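Local coordinates for proline dehydrogenase (Bradyrhizobium japonicum USDA 110, PDB 3HAZ) that oxidises proline to glutamate in two steps, joining an FAD-dependent proline dehydrogenase and an NAD-dependent 1-pyrroline-5-carboxylate dehydrogenase in one chain, at the interface of chains A and B. Coordinates in Å, arbitrary orientation; residue numbers count along the deposited sequence, not the author numbering. Chains: chain A/B, Proline dehydrogenase.

Contact 1: the interface of chains A and B. Residues chain A 649, 979-981; chain B 936, 938, 959, 967.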
loop_
_atom_site.group_PDB
_atom_site.type_symbol
_atom_site.label_atom_id
_atom_site.label_comp_id
_atom_site.label_asym_id
_atom_site.label_seq_id
_atom_site.Cartn_x
_atom_site.Cartn_y
_atom_site.Cartn_z
ATOM N N GLY A 649 30.768 19.937 -9.985
ATOM C CA GLY A 649 31.646 19.887 -11.141
ATOM C C GLY A 649 33.091 19.982 -10.679
ATOM O O GLY A 649 33.362 20.480 -9.592
ATOM N N THR A 979 33.072 15.801 -8.384
ATOM C CA THR A 979 33.785 15.565 -7.144
ATOM C C THR A 979 32.792 15.602 -5.989
ATOM O O THR A 979 31.812 16.348 -6.032
ATOM C CB THR A 979 34.918 16.616 -6.935
ATOM O OG1 THR A 979 35.730 16.241 -5.819
ATOM C CG2 THR A 979 34.343 18.004 -6.694
ATOM N N GLU A 980 33.040 14.788 -4.964
ATOM C CA GLU A 980 32.157 14.733 -3.798
ATOM C C GLU A 980 32.442 15.837 -2.781
ATOM O O GLU A 980 33.583 16.260 -2.610
ATOM C CB GLU A 980 32.306 13.397 -3.080
ATOM C CG GLU A 980 31.676 12.193 -3.770
ATOM C CD GLU A 980 32.294 10.904 -3.282
ATOM O OE1 GLU A 980 31.690 10.234 -2.416
ATOM O OE2 GLU A 980 33.412 10.584 -3.738
ATOM N N GLN A 981 31.401 16.263 -2.075
ATOM C CA GLN A 981 31.554 17.192 -0.961
ATOM C C GLN A 981 30.580 16.841 0.153
ATOM O O GLN A 981 29.372 16.754 -0.069
ATOM C CB GLN A 981 31.334 18.637 -1.408
ATOM C CG GLN A 981 31.541 19.657 -0.293
ATOM C CD GLN A 981 31.596 21.077 -0.812
ATOM O OE1 GLN A 981 30.572 21.654 -1.173
ATOM N NE2 GLN A 981 32.799 21.652 -0.851
ATOM N N GLN B 936 35.727 24.358 -2.547
ATOM C CA GLN B 936 35.601 23.031 -3.154
ATOM C C GLN B 936 36.012 21.889 -2.219
ATOM O O GLN B 936 35.976 20.716 -2.592
ATOM C CB GLN B 936 36.436 22.956 -4.432
ATOM C CG GLN B 936 35.887 23.755 -5.597
ATOM C CD GLN B 936 36.527 23.351 -6.915
ATOM O OE1 GLN B 936 36.872 24.202 -7.737
ATOM N NE2 GLN B 936 36.696 22.047 -7.119
ATOM N N GLY B 938 36.725 18.926 0.400
ATOM C CA GLY B 938 36.057 17.638 0.508
ATOM C C GLY B 938 35.085 17.510 1.672
ATOM O O GLY B 938 33.996 16.964 1.515
ATOM N N ASN B 959 39.841 16.941 -2.595
ATOM C CA ASN B 959 40.166 17.097 -4.001
ATOM C C ASN B 959 41.345 18.035 -4.153
ATOM O O ASN B 959 41.983 18.397 -3.161
ATOM C CB ASN B 959 38.956 17.614 -4.775
ATOM C CG ASN B 959 38.086 18.524 -3.941
ATOM O OD1 ASN B 959 36.912 18.230 -3.700
ATOM N ND2 ASN B 959 38.662 19.626 -3.474
ATOM N N LYS B 967 35.538 9.256 -2.183
ATOM C CA LYS B 967 35.660 9.344 -0.730
ATOM C C LYS B 967 35.551 7.983 -0.054
ATOM O O LYS B 967 34.590 7.246 -0.276
ATOM C CB LYS B 967 34.556 10.235 -0.156
ATOM C CG LYS B 967 34.662 11.723 -0.449
ATOM C CD LYS B 967 33.322 12.388 -0.091
ATOM C CE LYS B 967 33.434 13.898 0.107
ATOM N NZ LYS B 967 34.176 14.233 1.344
HETATM O O HOH W 1 32.213 7.817 -1.582
#

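Contact 2: the interface of chains A and B. Residues chain A 628, 645, 647, 980; chain B 971-972.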
loop_
_atom_site.group_PDB
_atom_site.type_symbol
_atom_site.label_atom_id
_atom_site.label_comp_id
_atom_site.label_asym_id
_atom_site.label_seq_id
_atom_site.Cartn_x
_atom_site.Cartn_y
_atom_site.Cartn_z
ATOM N N LEU A 628 21.456 12.137 -10.145
ATOM C CA LEU A 628 22.724 12.265 -9.438
ATOM C C LEU A 628 22.958 13.658 -8.852
ATOM O O LEU A 628 23.417 13.789 -7.720
ATOM C CB LEU A 628 23.889 11.885 -10.354
ATOM C CG LEU A 628 25.248 11.728 -9.670
ATOM C CD1 LEU A 628 25.108 10.922 -8.391
ATOM C CD2 LEU A 628 26.259 11.069 -10.607
ATOM N N LEU A 645 25.726 14.749 1.496
ATOM C CA LEU A 645 26.697 14.486 0.436
ATOM C C LEU A 645 26.228 15.098 -0.885
ATOM O O LEU A 645 25.087 14.887 -1.317
ATOM C CB LEU A 645 26.903 12.974 0.270
ATOM C CG LEU A 645 27.948 12.473 -0.735
ATOM C CD1 LEU A 645 29.357 12.932 -0.360
ATOM C CD2 LEU A 645 27.902 10.951 -0.835
ATOM N N MET A 647 27.556 16.403 -5.096
ATOM C CA MET A 647 28.492 16.180 -6.191
ATOM C C MET A 647 28.608 17.454 -7.002
ATOM O O MET A 647 27.620 17.954 -7.535
ATOM C CB MET A 647 27.984 15.074 -7.105
ATOM C CG MET A 647 27.506 13.854 -6.370
ATOM S SD MET A 647 28.847 12.695 -6.161
ATOM C CE MET A 647 28.891 12.028 -7.817
ATOM N N GLU A 980 33.040 14.788 -4.964
ATOM C CA GLU A 980 32.157 14.733 -3.798
ATOM C C GLU A 980 32.442 15.837 -2.781
ATOM O O GLU A 980 33.583 16.260 -2.610
ATOM C CB GLU A 980 32.306 13.397 -3.080
ATOM C CG GLU A 980 31.676 12.193 -3.770
ATOM C CD GLU A 980 32.294 10.904 -3.282
ATOM O OE1 GLU A 980 31.690 10.234 -2.416
ATOM O OE2 GLU A 980 33.412 10.584 -3.738
ATOM N N PRO B 971 29.404 6.169 -0.473
ATOM C CA PRO B 971 28.725 5.273 -1.413
ATOM C C PRO B 971 29.359 5.220 -2.799
ATOM O O PRO B 971 28.844 4.490 -3.635
ATOM C CB PRO B 971 27.307 5.869 -1.525
ATOM C CG PRO B 971 27.304 7.129 -0.685
ATOM C CD PRO B 971 28.724 7.467 -0.363
ATOM N N HIS B 972 30.428 5.967 -3.055
ATOM C CA HIS B 972 31.059 5.916 -4.375
ATOM C C HIS B 972 32.412 5.217 -4.358
ATOM O O HIS B 972 33.093 5.157 -5.378
ATOM C CB HIS B 972 31.223 7.317 -4.966
ATOM C CG HIS B 972 29.937 8.071 -5.088
ATOM N ND1 HIS B 972 29.018 7.817 -6.083
ATOM C CD2 HIS B 972 29.418 9.074 -4.342
ATOM C CE1 HIS B 972 27.985 8.628 -5.941
ATOM N NE2 HIS B 972 28.203 9.401 -4.891
HETATM O O HOH W 2 32.213 7.817 -1.582
#

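Contact 3: the interface of chains A and B. Residues chain A 933-934; chain B 568, 648.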
loop_
_atom_site.group_PDB
_atom_site.type_symbol
_atom_site.label_atom_id
_atom_site.label_comp_id
_atom_site.label_asym_id
_atom_site.label_seq_id
_atom_site.Cartn_x
_atom_site.Cartn_y
_atom_site.Cartn_z
ATOM N N ASP A 933 32.113 -16.247 -17.434
ATOM C CA ASP A 933 32.817 -16.354 -16.159
ATOM C C ASP A 933 34.306 -16.094 -16.331
ATOM O O ASP A 933 34.940 -15.445 -15.497
ATOM C CB ASP A 933 32.628 -17.753 -15.561
ATOM C CG ASP A 933 33.460 -17.969 -14.301
ATOM O OD1 ASP A 933 33.047 -17.468 -13.232
ATOM O OD2 ASP A 933 34.515 -18.646 -14.376
ATOM N N ARG A 934 34.853 -16.610 -17.422
ATOM C CA ARG A 934 36.292 -16.610 -17.648
ATOM C C ARG A 934 36.864 -15.265 -18.112
ATOM O O ARG A 934 37.932 -14.851 -17.658
ATOM C CB ARG A 934 36.648 -17.700 -18.659
ATOM C CG ARG A 934 38.079 -17.657 -19.143
ATOM C CD ARG A 934 39.059 -17.856 -17.998
ATOM N NE ARG A 934 40.419 -18.040 -18.493
ATOM C CZ ARG A 934 40.956 -19.220 -18.777
ATOM N NH1 ARG A 934 42.199 -19.288 -19.232
ATOM N NH2 ARG A 934 40.249 -20.332 -18.605
ATOM N N ARG B 568 35.542 -14.708 -8.069
ATOM C CA ARG B 568 34.373 -15.540 -8.366
ATOM C C ARG B 568 33.636 -16.020 -7.111
ATOM O O ARG B 568 32.568 -16.638 -7.198
ATOM C CB ARG B 568 34.762 -16.727 -9.262
ATOM C CG ARG B 568 34.996 -16.337 -10.716
ATOM C CD ARG B 568 35.782 -17.398 -11.481
ATOM N NE ARG B 568 36.183 -16.928 -12.809
ATOM C CZ ARG B 568 37.233 -16.142 -13.040
ATOM N NH1 ARG B 568 37.525 -15.760 -14.277
ATOM N NH2 ARG B 568 37.992 -15.732 -12.033
ATOM N N ARG B 648 32.768 -6.472 -11.631
ATOM C CA ARG B 648 33.700 -7.536 -11.293
ATOM C C ARG B 648 34.998 -6.972 -10.750
ATOM O O ARG B 648 35.352 -5.828 -11.038
ATOM C CB ARG B 648 33.990 -8.395 -12.523
ATOM C CG ARG B 648 32.757 -8.834 -13.280
ATOM C CD ARG B 648 33.130 -9.653 -14.509
ATOM N NE ARG B 648 34.087 -10.713 -14.195
ATOM C CZ ARG B 648 34.152 -11.874 -14.841
ATOM N NH1 ARG B 648 33.309 -12.130 -15.837
ATOM N NH2 ARG B 648 35.053 -12.782 -14.486
#

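Contact 1: the interface of chains A and B
A:Glu980 and B:Lys967 run past one another in opposite directions, so that the acid's carboxylate reaches the lysine's backbone while the lysine's amine travels back toward A:Gln981. Here strand 978-986 of chain A docks on loops of chain B, between aldehyde dehydrogenase-family regions. The backbone N of B:Lys967 gives a nearly straight hydrogen bond (168° at H) to A:Glu980 OE2, 2.9 Å away, on the syn side of the carboxylate but tilted out of its plane. The other oxygen, OE1, holds a water at 2.6 Å that also meets B:Lys967 O. Between these ends the methylenes pack, A:Glu980 CB lying 3.3 Å from B:Lys967 CD. Replacing A:Glu980 with alanine is likely to leave the B:Lys967 amide without its carboxylate mate and the water without its chain A anchor, and to lose the packing of CG and CD. B:Lys967 bends at its last torsion (chi4 -70°), which turns NZ onto B:Gly938 O within its own chain, 2.7 Å off and above the carbonyl plane. One residue earlier on the strand, A:Thr979 crosses B:Asn959 at about a right angle. A chi1 of -171° turns the A:Thr979 hydroxyl away from its backbone N, and OG1 donates to B:Asn959 OD1 at 3.1 Å.

Contact 2: the interface of chains A and B
The imidazole of B:His972 meets the carboxylate of A:Glu980 through an edge: OE1 lies in the ring plane, 3.2 Å from CD2, and the two planes stand 83° apart. This patch lies in the aldehyde dehydrogenase-family part of PutA, where a loop of chain B packs on strands 641-649 and 978-986 of chain A. The carboxylate addresses a ring C-H rather than stacking on the ring, and A:Glu980 OE1 remains 4.4 Å from the ring nitrogen NE2 of B:His972. If the histidine were charged, the nearby acid would be likely to stabilise it. A:Met647 and B:His972 come toward each other from opposite directions; bends at chi2 (-91°) and chi3 bring the sulfur SD of A:Met647 3.6 Å from B:His972 NE2, displaced to one side of the ring plane, with the methyl CE near CE1. A:Leu628, at the end of helix 604-629, lies farther out beyond CE1. B:His972 has CG anti to its own carbonyl carbon (chi1 -57°), an orientation that carries the ring in among these chain A side chains. Its backbone is tied in as well: the water already on A:Glu980 OE1 also meets B:His972 N, at 3.0 Å, so one carboxylate oxygen faces both the ring edge and the hydrated amide of the same residue. Next along the loop, A:Leu645 points its methyl CD2 at the proline ring, 3.6 Å from B:Pro971 CD.

Contact 3: the interface of chains A and B
The last turn of helix 925-934 of chain A, bearing A:Asp933 and A:Arg934, meets the C-terminal end of helix 549-568 and strand 641-649 of chain B. A:Asp933 presents its carboxylate and its backbone carbonyl to two arginines. B:Arg568, extended from CG to NE, crosses the aspartate obliquely, with guanidinium and carboxylate planes 69° apart. Its NE makes a salt bridge and hydrogen bond to A:Asp933 OD2 at 2.9 Å, with the oxygen near the guanidinium plane but the nitrogen above the carboxylate plane. A:Asp933 CG is anti to its backbone N (chi1 174°), placing the carboxylate beside the arginine's CD and NE. B:Arg648 bends at chi3, and its NH2 donates to A:Asp933 O over 2.9 Å in a fairly straight bond (165° at H), from above the carbonyl plane. B:Arg568 NH1 also approaches A:Asp933 O at 2.9 Å, but that bond is weak. The guanidinium of B:Arg648 sets an edge toward B:Arg568 NH1; the shared carbonyl oxygen, at a helix C-terminus whose dipole would suit cations, and the carboxylate near B:Arg568 probably ease this closeness. Gripping side chain and main chain, the site is likely to fix helix 925-934 in the two-fold interface of chains A and B.

Contact 1 and contact 2 are neighbours, their C-alpha centres about 8 Å apart, and share A:Glu980, whose carboxylate serves two segments of the same chain B region. Contact 3 lies about 32 Å from contact 1 and 28 Å from contact 2, with roles exchanged: strand 641-649 comes from chain A in contacts 1 and 2 but from chain B in contact 3. Each has a two-fold twin, and together they join one pair of chains in the four-copy assembly. Contact 3's centre is about 19 Å from A:Glu760 and 21 Å from A:Cys794, the aldehyde dehydrogenase nucleophile; an effect on catalysis would probably be indirect.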